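Local coordinates for protein dihydrodipicolinate synthase (Agrobacterium tumefaciens, PDB 3B4U) that probably catalyses the condensation of pyruvate with aspartate semialdehyde, an early step on the route to lysine, at residues G6-T12 / A209-N215; C33-D39 / T218-R222; Q3-L7 / V221-V226; V165-S171 / L188-D194. One frame throughout, in Å; residues are numbered along the deposited sequence.

Contact 1: G6-T12 / A209-N215; sequences GLSAALT and AISGVAN
Leu-7 lays its CD1 over Ser-211 CB and Ala-214 CB, each 4.0 Å away, on the helix side of the seam that joins the first and eighth strands of a TIM barrel. Strands 6-10 and 209-211 run parallel, their axes 4.3 Å apart at a crossing angle of -27°. The register pairs Leu-7 with Ala-209, Ser-8 with Ile-210 and Ala-9 with Ser-211. Four backbone hydrogen bonds hold it: Ala-209 N to Gly-6 O (3.1 Å), then Ser-8 N to Ala-209 O, Ser-211 N to Ser-8 O and Ala-10 N to Ser-211 O (2.9 Å each). On the inner face Ala-10 CB rests 3.9 Å from Ile-210 CG2, while the Ser-8 hydroxyl bonds to Ser-40. The two segments then part: Ala-10 centres an inverse gamma turn, and 213-215 form a 3-10 turn, where Ser-211 OG accepts from Ala-214 N in an ST motif. Asn-215 (chi1 m) bridges the gap: ND2 donates to Ala-10 O at 2.8 Å, and OD1 receives Thr-12 N at 3.1 Å.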
loop_
_atom_site.group_PDB
_atom_site.type_symbol
_atom_site.label_atom_id
_atom_site.label_comp_id
_atom_site.label_asym_id
_atom_site.label_seq_id
_atom_site.Cartn_x
_atom_site.Cartn_y
_atom_site.Cartn_z
ATOM N N GLY B 6 -15.810 16.490 16.048
ATOM C CA GLY B 6 -16.520 17.418 15.181
ATOM C C GLY B 6 -16.370 17.072 13.707
ATOM O O GLY B 6 -16.360 15.906 13.313
ATOM N N LEU B 7 -16.288 18.113 12.895
ATOM C CA LEU B 7 -16.173 17.972 11.450
ATOM C C LEU B 7 -14.745 18.271 11.015
ATOM O O LEU B 7 -14.225 19.360 11.269
ATOM C CB LEU B 7 -17.137 18.936 10.730
ATOM C CG LEU B 7 -17.040 18.892 9.216
ATOM C CD1 LEU B 7 -17.295 17.469 8.661
ATOM C CD2 LEU B 7 -17.985 19.905 8.570
ATOM N N SER B 8 -14.149 17.330 10.306
ATOM C CA SER B 8 -12.876 17.562 9.658
ATOM C C SER B 8 -13.058 17.413 8.150
ATOM O O SER B 8 -13.676 16.459 7.719
ATOM C CB SER B 8 -11.852 16.554 10.192
ATOM O OG SER B 8 -10.531 16.900 9.796
ATOM N N ALA B 9 -12.500 18.323 7.341
ATOM C CA ALA B 9 -12.473 18.104 5.901
ATOM C C ALA B 9 -11.471 17.032 5.581
ATOM O O ALA B 9 -10.330 17.084 6.061
ATOM C CB ALA B 9 -12.108 19.374 5.174
ATOM N N ALA B 10 -11.848 16.067 4.748
ATOM C CA ALA B 10 -10.900 15.106 4.183
ATOM C C ALA B 10 -10.273 15.873 3.021
ATOM O O ALA B 10 -10.699 15.784 1.874
ATOM C CB ALA B 10 -11.634 13.830 3.705
ATOM N N LEU B 11 -9.269 16.698 3.322
ATOM C CA LEU B 11 -8.909 17.802 2.442
ATOM C C LEU B 11 -8.357 17.284 1.120
ATOM O O LEU B 11 -7.456 16.458 1.085
ATOM C CB LEU B 11 -7.858 18.694 3.118
ATOM C CG LEU B 11 -7.794 20.101 2.572
ATOM C CD1 LEU B 11 -8.963 20.941 3.068
ATOM C CD2 LEU B 11 -6.445 20.746 2.908
ATOM N N THR B 12 -8.839 17.848 0.027
ATOM C CA THR B 12 -8.280 17.585 -1.291
ATOM C C THR B 12 -6.911 18.263 -1.431
ATOM O O THR B 12 -6.651 19.320 -0.853
ATOM C CB THR B 12 -9.271 18.077 -2.362
ATOM O OG1 THR B 12 -9.764 19.384 -2.023
ATOM C CG2 THR B 12 -10.463 17.137 -2.475
ATOM N N ALA B 209 -17.108 13.371 11.743
ATOM C CA ALA B 209 -16.710 12.828 10.446
ATOM C C ALA B 209 -15.434 13.486 9.950
ATOM O O ALA B 209 -15.174 14.654 10.260
ATOM C CB ALA B 209 -17.839 13.058 9.397
ATOM N N ILE B 210 -14.716 12.716 9.160
ATOM C CA ILE B 210 -13.662 13.203 8.292
ATOM C C ILE B 210 -14.223 13.055 6.880
ATOM O O ILE B 210 -14.308 11.957 6.358
ATOM C CB ILE B 210 -12.350 12.425 8.473
ATOM C CG1 ILE B 210 -11.823 12.557 9.925
ATOM C CG2 ILE B 210 -11.310 12.898 7.465
ATOM C CD1 ILE B 210 -10.699 11.623 10.267
ATOM N N SER B 211 -14.672 14.157 6.312
ATOM C CA SER B 211 -15.627 14.133 5.200
ATOM C C SER B 211 -15.077 14.670 3.896
ATOM O O SER B 211 -14.594 15.802 3.854
ATOM C CB SER B 211 -16.843 14.957 5.598
ATOM O OG SER B 211 -17.672 15.247 4.468
ATOM N N GLY B 212 -15.230 13.920 2.816
ATOM C CA GLY B 212 -14.884 14.396 1.494
ATOM C C GLY B 212 -15.849 15.447 0.955
ATOM O O GLY B 212 -15.436 16.437 0.363
ATOM N N VAL B 213 -17.144 15.247 1.169
ATOM C CA VAL B 213 -18.141 16.199 0.727
ATOM C C VAL B 213 -17.970 17.543 1.409
ATOM O O VAL B 213 -18.305 18.565 0.826
ATOM C CB VAL B 213 -19.584 15.605 0.896
ATOM C CG1 VAL B 213 -20.646 16.652 0.676
ATOM C CG2 VAL B 213 -19.753 14.387 -0.032
ATOM N N ALA B 214 -17.416 17.559 2.621
ATOM C CA ALA B 214 -17.167 18.792 3.337
ATOM C C ALA B 214 -16.125 19.688 2.657
ATOM O O ALA B 214 -16.000 20.840 3.049
ATOM C CB ALA B 214 -16.737 18.514 4.794
ATOM N N ASN B 215 -15.434 19.205 1.630
ATOM C CA ASN B 215 -14.583 20.098 0.828
ATOM C C ASN B 215 -15.404 21.109 0.026
ATOM O O ASN B 215 -14.854 22.133 -0.368
ATOM C CB ASN B 215 -13.748 19.304 -0.167
ATOM C CG ASN B 215 -12.572 18.600 0.467
ATOM O OD1 ASN B 215 -11.548 19.238 0.746
ATOM N ND2 ASN B 215 -12.695 17.310 0.659
#

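Contact 2: C33-D39 / T218-R222; sequences CLSNGCD and TQEVR
Residues 33-35 form the last turn of helix 23-35, and the chain leaves helical geometry at Asn-36 (phi/psi -90/6) before Gly-37 swings to 131/-1. Hydrogen bonds from Cys-38 N to Cys-33 O (2.9 Å) and from Gly-37 N to Leu-34 O (3.3 Å) give this end the pattern of a Schellman motif. In the TIM barrel it is the turn leading from the first helix into the second strand, and it rests on the opening turn of the eighth barrel helix, residues 218-222. Asn-36 CA lies 5.9 Å from Thr-218 CA, and Gly-37 CA 5.7 Å from Gln-219 CA. Glycine is called for twice over: at its phi/psi a CB on Gly-37 would jam against the carbonyl O of Asn-36, and would also run into Gln-219. Thr-218 (chi1 m) sets CG2 into the turn, 3.3 Å from Asn-36 O and 3.7 Å from Cys-38 SG, while its hydroxyl bonds back to Ala-214. Gln-219 curls over (chi1 and chi2 m) so that NE2 donates to Asn-36 O at 2.9 Å. Arg-222 extends t, t, t: its NH1 bonds Gly-37 O at 2.8 Å and forms a salt bridge to Asp-39 OD2 at 3.2 Å, an oxygen also bonded by Leu-7 N. Water 1 links Asn-36 ND2 to Thr-218 OG1; water 2 accepts from Arg-222 NH2 at 2.9 Å and donates to Asp-39 OD1 at 2.7 Å.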
loop_
_atom_site.group_PDB
_atom_site.type_symbol
_atom_site.label_atom_id
_atom_site.label_comp_id
_atom_site.label_asym_id
_atom_site.label_seq_id
_atom_site.Cartn_x
_atom_site.Cartn_y
_atom_site.Cartn_z
ATOM N N CYS B 33 -12.322 25.888 4.279
ATOM C CA CYS B 33 -13.071 24.836 4.939
ATOM C C CYS B 33 -13.210 25.069 6.441
ATOM O O CYS B 33 -14.298 24.862 7.018
ATOM C CB CYS B 33 -12.388 23.485 4.669
ATOM S SG CYS B 33 -12.554 22.884 2.972
ATOM N N LEU B 34 -12.140 25.521 7.071
ATOM C CA LEU B 34 -12.194 25.893 8.482
ATOM C C LEU B 34 -13.158 27.041 8.725
ATOM O O LEU B 34 -14.045 26.953 9.579
ATOM C CB LEU B 34 -10.786 26.210 8.983
ATOM C CG LEU B 34 -9.809 25.028 9.051
ATOM C CD1 LEU B 34 -8.384 25.522 9.190
ATOM C CD2 LEU B 34 -10.135 24.054 10.170
ATOM N N SER B 35 -13.113 28.061 7.890
ATOM C CA SER B 35 -14.020 29.200 8.025
ATOM C C SER B 35 -15.481 28.828 7.840
ATOM O O SER B 35 -16.373 29.420 8.460
ATOM C CB SER B 35 -13.628 30.277 6.993
ATOM O OG SER B 35 -14.538 31.381 6.996
ATOM N N ASN B 36 -15.747 27.868 6.972
ATOM C CA ASN B 36 -17.103 27.478 6.627
ATOM C C ASN B 36 -17.666 26.379 7.502
ATOM O O ASN B 36 -18.771 25.913 7.228
ATOM C CB ASN B 36 -17.166 27.051 5.171
ATOM C CG ASN B 36 -17.083 28.221 4.222
ATOM O OD1 ASN B 36 -17.350 29.374 4.614
ATOM N ND2 ASN B 36 -16.682 27.960 2.985
ATOM N N GLY B 37 -16.960 25.950 8.549
ATOM C CA GLY B 37 -17.546 25.036 9.514
ATOM C C GLY B 37 -16.757 23.823 9.898
ATOM O O GLY B 37 -17.201 23.073 10.735
ATOM N N CYS B 38 -15.572 23.611 9.341
ATOM C CA CYS B 38 -14.756 22.515 9.823
ATOM C C CYS B 38 -14.055 22.921 11.107
ATOM O O CYS B 38 -13.505 24.023 11.232
ATOM C CB CYS B 38 -13.707 22.103 8.797
ATOM S SG CYS B 38 -14.402 21.342 7.314
ATOM N N ASP B 39 -14.011 21.985 12.029
ATOM C CA ASP B 39 -13.216 22.084 13.244
ATOM C C ASP B 39 -11.735 21.794 13.015
ATOM O O ASP B 39 -10.884 22.247 13.753
ATOM C CB ASP B 39 -13.805 21.128 14.302
ATOM C CG ASP B 39 -15.248 21.457 14.588
ATOM O OD1 ASP B 39 -15.488 22.572 15.103
ATOM O OD2 ASP B 39 -16.165 20.672 14.312
ATOM N N THR B 218 -19.521 22.418 3.100
ATOM C CA THR B 218 -19.075 22.355 4.492
ATOM C C THR B 218 -20.204 22.536 5.500
ATOM O O THR B 218 -20.345 21.728 6.419
ATOM C CB THR B 218 -17.965 23.368 4.762
ATOM O OG1 THR B 218 -16.922 23.230 3.783
ATOM C CG2 THR B 218 -17.413 23.127 6.146
ATOM N N GLN B 219 -20.988 23.610 5.334
ATOM C CA GLN B 219 -22.070 23.856 6.277
ATOM C C GLN B 219 -23.089 22.729 6.309
ATOM O O GLN B 219 -23.584 22.354 7.372
ATOM C CB GLN B 219 -22.755 25.186 5.961
ATOM C CG GLN B 219 -22.049 26.365 6.567
ATOM C CD GLN B 219 -22.252 26.400 8.068
ATOM O OE1 GLN B 219 -23.397 26.472 8.546
ATOM N NE2 GLN B 219 -21.175 26.388 8.829
ATOM N N GLU B 220 -23.386 22.180 5.149
ATOM C CA GLU B 220 -24.372 21.117 5.073
ATOM C C GLU B 220 -23.896 19.855 5.794
ATOM O O GLU B 220 -24.636 19.199 6.527
ATOM C CB GLU B 220 -24.714 20.781 3.609
ATOM C CG GLU B 220 -25.469 21.884 2.871
ATOM C CD GLU B 220 -24.639 23.044 2.365
ATOM O OE1 GLU B 220 -23.396 23.067 2.529
ATOM O OE2 GLU B 220 -25.265 23.961 1.797
ATOM N N VAL B 221 -22.631 19.513 5.618
ATOM C CA VAL B 221 -22.067 18.367 6.327
ATOM C C VAL B 221 -21.968 18.660 7.823
ATOM O O VAL B 221 -22.191 17.768 8.628
ATOM C CB VAL B 221 -20.732 17.885 5.722
ATOM C CG1 VAL B 221 -20.204 16.698 6.505
ATOM C CG2 VAL B 221 -20.908 17.503 4.237
ATOM N N ARG B 222 -21.628 19.891 8.210
ATOM C CA ARG B 222 -21.562 20.211 9.634
ATOM C C ARG B 222 -22.884 19.943 10.353
ATOM O O ARG B 222 -22.909 19.434 11.463
ATOM C CB ARG B 222 -21.095 21.656 9.831
ATOM C CG ARG B 222 -20.866 21.967 11.289
ATOM C CD ARG B 222 -20.497 23.428 11.558
ATOM N NE ARG B 222 -20.425 23.653 13.003
ATOM C CZ ARG B 222 -19.429 23.311 13.801
ATOM N NH1 ARG B 222 -18.270 22.813 13.334
ATOM N NH2 ARG B 222 -19.598 23.467 15.103
HETATM O O HOH W 1 -15.974 25.261 2.244
HETATM O O HOH W 2 -17.312 23.401 16.841
#

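Contact 3: Q3-L7 / V221-V226; sequences QKFGL and VRAMAV
How a TIM barrel seats a helix on its strands is well illustrated by one leucine. Leu-7, in the first strand, takes chi1 t and chi2 p and spreads its methyls under the eighth barrel helix, which runs from 218 to 225. Leu-7 CD1 meets Val-221 CG1 at 3.7 Å and Ala-225 CB at 4.1 Å, residues one helical turn apart, while Leu-7 CD2 approaches Arg-222 CB to 3.8 Å. Val-221 (chi1 t) turns CG1 to the leucine, and the small side chain of Ala-225 allows a close backbone approach, Leu-7 CA to Ala-225 CA being 6.0 Å. Val-226, just past the helix and also chi1 t, extends the apolar patch: its CG2 lies 4.2 Å from Leu-7 CB and 4.0 Å from Gly-6 CA. Gly-6 has phi/psi 85/-144, where a CB would jam against the carbonyl oxygen of Phe-5. Phe-5 makes no contact with this helix; its ring packs on Ile-210. Arg-222 meets Leu-7 through its backbone N and the base of its side chain; its guanidinium reaches on to Gly-37 and Asp-39. Farther out, Lys-4 bends through p, t, p, t to bring its amine over the helix's C-terminal end, with NZ 3.0 Å from Val-226 O. Water 3 accepts from Lys-4 NZ at 2.8 Å and donates to Ala-225 O, also at 2.8 Å.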
loop_
_atom_site.group_PDB
_atom_site.type_symbol
_atom_site.label_atom_id
_atom_site.label_comp_id
_atom_site.label_asym_id
_atom_site.label_seq_id
_atom_site.Cartn_x
_atom_site.Cartn_y
_atom_site.Cartn_z
ATOM N N GLN B 3 -15.787 19.524 23.005
ATOM C CA GLN B 3 -14.640 18.589 23.136
ATOM C C GLN B 3 -14.686 17.491 22.071
ATOM O O GLN B 3 -13.663 16.867 21.795
ATOM C CB GLN B 3 -14.587 17.994 24.552
ATOM C CG GLN B 3 -13.673 16.776 24.742
ATOM C CD GLN B 3 -14.407 15.420 24.752
ATOM O OE1 GLN B 3 -14.940 14.956 23.728
ATOM N NE2 GLN B 3 -14.409 14.769 25.917
ATOM N N LYS B 4 -15.846 17.274 21.450
ATOM C CA LYS B 4 -15.944 16.227 20.436
ATOM C C LYS B 4 -15.012 16.530 19.266
ATOM O O LYS B 4 -14.635 17.678 19.001
ATOM C CB LYS B 4 -17.384 16.072 19.924
ATOM C CG LYS B 4 -17.872 17.257 19.068
ATOM C CD LYS B 4 -19.202 16.998 18.315
ATOM C CE LYS B 4 -20.367 16.684 19.204
ATOM N NZ LYS B 4 -21.671 16.717 18.429
ATOM N N PHE B 5 -14.695 15.495 18.516
ATOM C CA PHE B 5 -13.907 15.643 17.305
ATOM C C PHE B 5 -14.526 16.639 16.331
ATOM O O PHE B 5 -13.831 17.537 15.823
ATOM C CB PHE B 5 -13.715 14.263 16.661
ATOM C CG PHE B 5 -12.885 14.302 15.408
ATOM C CD1 PHE B 5 -11.515 14.193 15.466
ATOM C CD2 PHE B 5 -13.480 14.487 14.172
ATOM C CE1 PHE B 5 -10.749 14.264 14.322
ATOM C CE2 PHE B 5 -12.730 14.526 13.006
ATOM C CZ PHE B 5 -11.352 14.427 13.093
ATOM N N GLY B 6 -15.810 16.490 16.048
ATOM C CA GLY B 6 -16.520 17.418 15.181
ATOM C C GLY B 6 -16.370 17.072 13.707
ATOM O O GLY B 6 -16.360 15.906 13.313
ATOM N N LEU B 7 -16.288 18.113 12.895
ATOM C CA LEU B 7 -16.173 17.972 11.450
ATOM C C LEU B 7 -14.745 18.271 11.015
ATOM O O LEU B 7 -14.225 19.360 11.269
ATOM C CB LEU B 7 -17.137 18.936 10.730
ATOM C CG LEU B 7 -17.040 18.892 9.216
ATOM C CD1 LEU B 7 -17.295 17.469 8.661
ATOM C CD2 LEU B 7 -17.985 19.905 8.570
ATOM N N VAL B 221 -22.631 19.513 5.618
ATOM C CA VAL B 221 -22.067 18.367 6.327
ATOM C C VAL B 221 -21.968 18.660 7.823
ATOM O O VAL B 221 -22.191 17.768 8.628
ATOM C CB VAL B 221 -20.732 17.885 5.722
ATOM C CG1 VAL B 221 -20.204 16.698 6.505
ATOM C CG2 VAL B 221 -20.908 17.503 4.237
ATOM N N ARG B 222 -21.628 19.891 8.210
ATOM C CA ARG B 222 -21.562 20.211 9.634
ATOM C C ARG B 222 -22.884 19.943 10.353
ATOM O O ARG B 222 -22.909 19.434 11.463
ATOM C CB ARG B 222 -21.095 21.656 9.831
ATOM C CG ARG B 222 -20.866 21.967 11.289
ATOM C CD ARG B 222 -20.497 23.428 11.558
ATOM N NE ARG B 222 -20.425 23.653 13.003
ATOM C CZ ARG B 222 -19.429 23.311 13.801
ATOM N NH1 ARG B 222 -18.270 22.813 13.334
ATOM N NH2 ARG B 222 -19.598 23.467 15.103
ATOM N N ALA B 223 -23.987 20.269 9.691
ATOM C CA ALA B 223 -25.303 20.066 10.313
ATOM C C ALA B 223 -25.516 18.591 10.614
ATOM O O ALA B 223 -26.176 18.248 11.591
ATOM C CB ALA B 223 -26.380 20.610 9.419
ATOM N N MET B 224 -24.963 17.712 9.790
ATOM C CA MET B 224 -25.055 16.279 9.991
ATOM C C MET B 224 -24.049 15.785 11.045
ATOM O O MET B 224 -24.414 15.104 12.002
ATOM C CB MET B 224 -24.782 15.549 8.671
ATOM C CG MET B 224 -25.707 15.930 7.524
ATOM S SD MET B 224 -25.091 15.387 5.801
ATOM C CE MET B 224 -25.621 13.632 5.908
ATOM N N ALA B 225 -22.785 16.142 10.867
ATOM C CA ALA B 225 -21.661 15.588 11.630
ATOM C C ALA B 225 -21.609 16.134 13.039
ATOM O O ALA B 225 -21.153 15.435 13.942
ATOM C CB ALA B 225 -20.330 15.908 10.910
ATOM N N VAL B 226 -22.028 17.392 13.227
ATOM C CA VAL B 226 -21.956 18.049 14.531
ATOM C C VAL B 226 -23.339 18.117 15.137
ATOM O O VAL B 226 -23.521 17.752 16.304
ATOM C CB VAL B 226 -21.291 19.442 14.420
ATOM C CG1 VAL B 226 -21.317 20.179 15.777
ATOM C CG2 VAL B 226 -19.875 19.282 13.909
HETATM O O HOH W 3 -20.887 14.700 16.633
#

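Contact 4: V165-S171 / L188-D194; sequences VTGVKDS and LAILIGD
Five backbone hydrogen bonds zip strand 165-170 to strand 189-192: Ala-189 N to Thr-166 O (3.0 Å), Val-168 N to Ala-189 O (2.9 Å), Leu-191 N to Val-168 O (2.9 Å), Asp-170 N to Leu-191 O (2.8 Å) and Gly-193 N to Asp-170 O (2.9 Å). The strands are parallel, 14° apart with axes 4.6 Å apart; Gly-167 pairs with Ala-189, and so on to Asp-170 with Ile-192. Water 4 links Asp-170 O to Asp-194 N. Lys-169 (t, p, t, t) turns inward, and its NZ bonds Ile-210 O of the eighth strand, while the Asp-170 carboxylate bonds Ser-172, Thr-178 and Asn-140. Helix 175-185 connects the two strands, making a beta-alpha-beta unit of the TIM barrel, in which the sixth-strand position of Lys-169 is consistent with that of the family's Schiff-base lysine. On the helix side Val-168 CG2 touches Ile-190 CD1 at 3.9 Å. On the inner face the aliphatic part of Lys-169 packs along Leu-191, CD to CB 3.8 Å.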
loop_
_atom_site.group_PDB
_atom_site.type_symbol
_atom_site.label_atom_id
_atom_site.label_comp_id
_atom_site.label_asym_id
_atom_site.label_seq_id
_atom_site.Cartn_x
_atom_site.Cartn_y
_atom_site.Cartn_z
ATOM N N VAL B 165 -5.120 4.918 21.315
ATOM C CA VAL B 165 -6.222 4.691 20.373
ATOM C C VAL B 165 -7.441 5.435 20.916
ATOM O O VAL B 165 -8.024 5.033 21.939
ATOM C CB VAL B 165 -6.501 3.215 20.163
ATOM C CG1 VAL B 165 -7.765 3.026 19.294
ATOM C CG2 VAL B 165 -5.283 2.570 19.501
ATOM N N THR B 166 -7.762 6.563 20.285
ATOM C CA THR B 166 -8.765 7.466 20.770
ATOM C C THR B 166 -10.026 7.507 19.911
ATOM O O THR B 166 -10.990 8.170 20.277
ATOM C CB THR B 166 -8.224 8.884 20.969
ATOM O OG1 THR B 166 -7.827 9.398 19.695
ATOM C CG2 THR B 166 -7.036 8.909 21.941
ATOM N N GLY B 167 -10.033 6.797 18.789
ATOM C CA GLY B 167 -11.194 6.828 17.936
ATOM C C GLY B 167 -11.018 5.916 16.753
ATOM O O GLY B 167 -9.989 5.259 16.569
ATOM N N VAL B 168 -12.101 5.872 15.976
ATOM C CA VAL B 168 -12.205 5.051 14.791
ATOM C C VAL B 168 -12.845 5.894 13.703
ATOM O O VAL B 168 -13.911 6.462 13.936
ATOM C CB VAL B 168 -13.086 3.809 15.023
ATOM C CG1 VAL B 168 -13.139 2.932 13.739
ATOM C CG2 VAL B 168 -12.579 2.961 16.185
ATOM N N LYS B 169 -12.243 5.928 12.513
ATOM C CA LYS B 169 -12.944 6.448 11.346
ATOM C C LYS B 169 -13.522 5.253 10.624
ATOM O O LYS B 169 -12.805 4.469 9.996
ATOM C CB LYS B 169 -11.998 7.240 10.438
ATOM C CG LYS B 169 -12.669 7.728 9.161
ATOM C CD LYS B 169 -13.830 8.678 9.401
ATOM C CE LYS B 169 -14.509 9.099 8.125
ATOM N NZ LYS B 169 -15.613 10.079 8.441
ATOM N N ASP B 170 -14.844 5.082 10.760
ATOM C CA ASP B 170 -15.515 3.954 10.197
ATOM C C ASP B 170 -16.132 4.355 8.884
ATOM O O ASP B 170 -17.200 4.967 8.847
ATOM C CB ASP B 170 -16.593 3.430 11.155
ATOM C CG ASP B 170 -17.328 2.249 10.598
ATOM O OD1 ASP B 170 -16.882 1.685 9.585
ATOM O OD2 ASP B 170 -18.362 1.888 11.191
ATOM N N SER B 171 -15.452 3.986 7.817
ATOM C CA SER B 171 -15.886 4.234 6.450
ATOM C C SER B 171 -16.352 2.919 5.815
ATOM O O SER B 171 -16.319 2.772 4.619
ATOM C CB SER B 171 -14.778 4.894 5.645
ATOM O OG SER B 171 -14.570 6.169 6.201
ATOM N N LEU B 188 -15.004 6.233 22.717
ATOM C CA LEU B 188 -14.010 6.766 21.792
ATOM C C LEU B 188 -14.719 7.697 20.828
ATOM O O LEU B 188 -15.931 7.789 20.787
ATOM C CB LEU B 188 -13.363 5.629 21.024
ATOM C CG LEU B 188 -12.654 4.571 21.861
ATOM C CD1 LEU B 188 -11.997 3.564 20.896
ATOM C CD2 LEU B 188 -11.700 5.222 22.843
ATOM N N ALA B 189 -13.932 8.379 20.004
ATOM C CA ALA B 189 -14.469 9.229 18.927
ATOM C C ALA B 189 -14.779 8.304 17.729
ATOM O O ALA B 189 -13.879 7.904 16.980
ATOM C CB ALA B 189 -13.469 10.299 18.558
ATOM N N ILE B 190 -16.058 7.961 17.564
ATOM C CA ILE B 190 -16.491 7.128 16.438
ATOM C C ILE B 190 -16.964 8.072 15.361
ATOM O O ILE B 190 -17.942 8.792 15.533
ATOM C CB ILE B 190 -17.577 6.126 16.855
ATOM C CG1 ILE B 190 -17.113 5.259 18.026
ATOM C CG2 ILE B 190 -18.006 5.308 15.654
ATOM C CD1 ILE B 190 -15.832 4.497 17.790
ATOM N N LEU B 191 -16.240 8.077 14.257
ATOM C CA LEU B 191 -16.442 8.993 13.148
ATOM C C LEU B 191 -16.986 8.164 11.977
ATOM O O LEU B 191 -16.580 7.028 11.768
ATOM C CB LEU B 191 -15.111 9.659 12.790
ATOM C CG LEU B 191 -14.349 10.269 13.951
ATOM C CD1 LEU B 191 -13.028 10.864 13.448
ATOM C CD2 LEU B 191 -15.163 11.298 14.695
ATOM N N ILE B 192 -17.938 8.712 11.223
ATOM C CA ILE B 192 -18.741 7.891 10.295
ATOM C C ILE B 192 -18.589 8.423 8.882
ATOM O O ILE B 192 -18.923 9.560 8.579
ATOM C CB ILE B 192 -20.221 7.854 10.740
ATOM C CG1 ILE B 192 -20.311 7.164 12.088
ATOM C CG2 ILE B 192 -21.081 7.160 9.671
ATOM C CD1 ILE B 192 -21.686 7.323 12.745
ATOM N N GLY B 193 -18.062 7.577 8.025
ATOM C CA GLY B 193 -17.823 7.913 6.617
ATOM C C GLY B 193 -19.059 7.872 5.734
ATOM O O GLY B 193 -19.196 8.689 4.838
ATOM N N ASP B 194 -19.998 6.981 5.986
ATOM C CA ASP B 194 -21.164 6.803 5.106
ATOM C C ASP B 194 -22.211 7.837 5.449
ATOM O O ASP B 194 -22.809 7.807 6.514
ATOM C CB ASP B 194 -21.702 5.387 5.306
ATOM C CG ASP B 194 -22.741 4.951 4.282
ATOM O OD1 ASP B 194 -22.945 5.663 3.277
ATOM O OD2 ASP B 194 -23.356 3.876 4.510
HETATM O O HOH W 4 -19.416 4.235 7.345
#

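Overall arrangement
Starting at the N terminus, residues 3-12 wait some two hundred residues for their partners: contacts 1 and 3 both start here, sharing Gly-6 and Leu-7, and close the long loops that bring the eighth strand and then its helix back to the first strand. Contact 2 opens later, at the end of the first helix, and crosses contact 1 along the chain; it finishes on the same helix as contact 3, sharing Val-221 and Arg-222. Contact 4, a local beta-alpha-beta link, nests inside all three. It still meets contact 1 through Lys-169 and contact 3 where Phe-5 packs on Leu-191, whereas contact 2 stays about 8 Å away at nearest atoms.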